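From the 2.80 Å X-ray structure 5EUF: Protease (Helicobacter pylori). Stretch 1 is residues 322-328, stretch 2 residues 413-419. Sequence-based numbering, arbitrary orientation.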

# COMPACT_ATOMS: atom_id res chain seq x y z
N LYS B 322 -27.60 12.35 -5.81
CA LYS B 322 -26.60 11.78 -4.92
C LYS B 322 -25.97 10.52 -5.51
O LYS B 322 -26.59 9.82 -6.31
CB LYS B 322 -27.21 11.48 -3.55
N ALA B 323 -24.73 10.24 -5.10
CA ALA B 323 -23.99 9.09 -5.61
C ALA B 323 -24.62 7.77 -5.17
O ALA B 323 -24.55 6.77 -5.90
CB ALA B 323 -22.54 9.15 -5.16
N GLU B 324 -25.23 7.76 -3.99
CA GLU B 324 -25.87 6.55 -3.47
C GLU B 324 -27.05 6.13 -4.35
O GLU B 324 -27.35 4.95 -4.46
CB GLU B 324 -26.35 6.76 -2.03
CG GLU B 324 -25.24 7.05 -1.04
CD GLU B 324 -24.88 8.52 -0.98
OE1 GLU B 324 -25.50 9.32 -1.71
OE2 GLU B 324 -23.97 8.88 -0.20
N ALA B 325 -27.70 7.12 -4.97
CA ALA B 325 -28.82 6.85 -5.86
C ALA B 325 -28.34 6.11 -7.11
O ALA B 325 -29.06 5.28 -7.66
CB ALA B 325 -29.52 8.14 -6.24
N LEU B 326 -27.12 6.41 -7.54
CA LEU B 326 -26.52 5.74 -8.68
C LEU B 326 -26.18 4.29 -8.34
O LEU B 326 -26.38 3.40 -9.16
CB LEU B 326 -25.26 6.47 -9.14
CG LEU B 326 -25.45 7.88 -9.70
CD1 LEU B 326 -24.11 8.49 -10.09
CD2 LEU B 326 -26.40 7.85 -10.89
N GLN B 327 -25.67 4.08 -7.13
CA GLN B 327 -25.32 2.74 -6.69
C GLN B 327 -26.56 1.86 -6.55
O GLN B 327 -26.54 0.69 -6.93
CB GLN B 327 -24.57 2.78 -5.36
CG GLN B 327 -24.05 1.42 -4.92
CD GLN B 327 -23.84 1.32 -3.43
OE1 GLN B 327 -24.22 2.22 -2.68
NE2 GLN B 327 -23.23 0.23 -2.99
N LYS B 328 -27.62 2.44 -6.01
CA LYS B 328 -28.87 1.71 -5.81
C LYS B 328 -29.42 1.18 -7.14
O LYS B 328 -30.06 0.13 -7.17
CB LYS B 328 -29.91 2.60 -5.14
N THR B 413 -16.12 -3.30 -4.45
CA THR B 413 -15.42 -2.12 -3.97
C THR B 413 -16.17 -0.90 -4.48
O THR B 413 -16.45 -0.79 -5.68
CB THR B 413 -13.96 -2.08 -4.45
OG1 THR B 413 -13.28 -3.27 -4.01
CG2 THR B 413 -13.26 -0.85 -3.90
N THR B 414 -16.51 0.01 -3.58
CA THR B 414 -17.33 1.16 -3.93
C THR B 414 -16.69 2.47 -3.47
O THR B 414 -16.37 2.63 -2.30
CB THR B 414 -18.73 1.04 -3.33
OG1 THR B 414 -19.35 -0.17 -3.78
CG2 THR B 414 -19.59 2.22 -3.74
N VAL B 415 -16.52 3.40 -4.40
CA VAL B 415 -15.95 4.70 -4.07
C VAL B 415 -16.86 5.84 -4.51
O VAL B 415 -17.22 5.93 -5.69
CB VAL B 415 -14.56 4.89 -4.71
CG1 VAL B 415 -14.02 6.28 -4.41
CG2 VAL B 415 -13.60 3.82 -4.20
N PHE B 416 -17.24 6.69 -3.57
CA PHE B 416 -18.11 7.83 -3.85
C PHE B 416 -17.31 9.12 -4.02
O PHE B 416 -16.35 9.37 -3.29
CB PHE B 416 -19.14 8.01 -2.73
CG PHE B 416 -20.07 6.85 -2.57
CD1 PHE B 416 -20.71 6.29 -3.66
CD2 PHE B 416 -20.31 6.31 -1.31
CE1 PHE B 416 -21.57 5.22 -3.50
CE2 PHE B 416 -21.17 5.24 -1.15
CZ PHE B 416 -21.80 4.70 -2.25
N LEU B 417 -17.71 9.94 -4.99
CA LEU B 417 -17.06 11.23 -5.20
C LEU B 417 -18.03 12.37 -4.91
O LEU B 417 -19.03 12.55 -5.61
CB LEU B 417 -16.53 11.34 -6.62
CG LEU B 417 -15.54 12.48 -6.86
CD1 LEU B 417 -14.39 12.40 -5.87
CD2 LEU B 417 -15.03 12.46 -8.29
N LYS B 418 -17.73 13.14 -3.87
CA LYS B 418 -18.60 14.22 -3.41
C LYS B 418 -17.79 15.50 -3.20
O LYS B 418 -16.56 15.46 -3.22
CB LYS B 418 -19.29 13.80 -2.11
CG LYS B 418 -20.17 12.57 -2.22
CD LYS B 418 -20.78 12.23 -0.88
CE LYS B 418 -21.78 11.09 -1.02
NZ LYS B 418 -22.46 10.79 0.27
N PRO B 419 -18.46 16.65 -3.02
CA PRO B 419 -19.89 16.93 -3.20
C PRO B 419 -20.22 17.29 -4.64
O PRO B 419 -19.65 18.25 -5.14
CB PRO B 419 -20.14 18.13 -2.27
CG PRO B 419 -18.89 18.25 -1.43
CD PRO B 419 -17.80 17.74 -2.29

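A helix and a strand far apart in sequence meet here mainly through side chains, in a small contact built around one aromatic ring and closed by one salt bridge. The two segments run roughly antiparallel, at 147°, with their axes 9.3 Å apart at closest approach, and together they bury 291 Å². Alternation on the strand sets the pattern: T414, F416 and K418 direct their CA-to-CB bonds toward the helix, while V415 is out of reach and L417 points sideways and makes no contact. The helix answers with A323 and Q327, one turn apart and linked by the backbone hydrogen bond from Q327 N to A323 O (3.2 Å).

The closest CA pair falls at the smallest helix side chain in the contact: A323 CA lies 6.3 Å from F416 CA, and A323 CB packs 3.7 Å from F416 CD1. F416 has more of its surface covered by the other stretch than any other residue here (74 Å²). Q327, extended with chi1 and chi2 both t, brings OE1 to the ring edge, 3.5 Å from F416 CZ; its NE2 stays 4.0 Å from T414 OG1, a contact without a hydrogen bond.

E324 starts sideways, yet its bent side chain (m, p) reaches K418, whose last three chi angles are all t. K418 NZ donates a very short hydrogen bond to E324 OE2 at 2.5 Å, within the salt bridge.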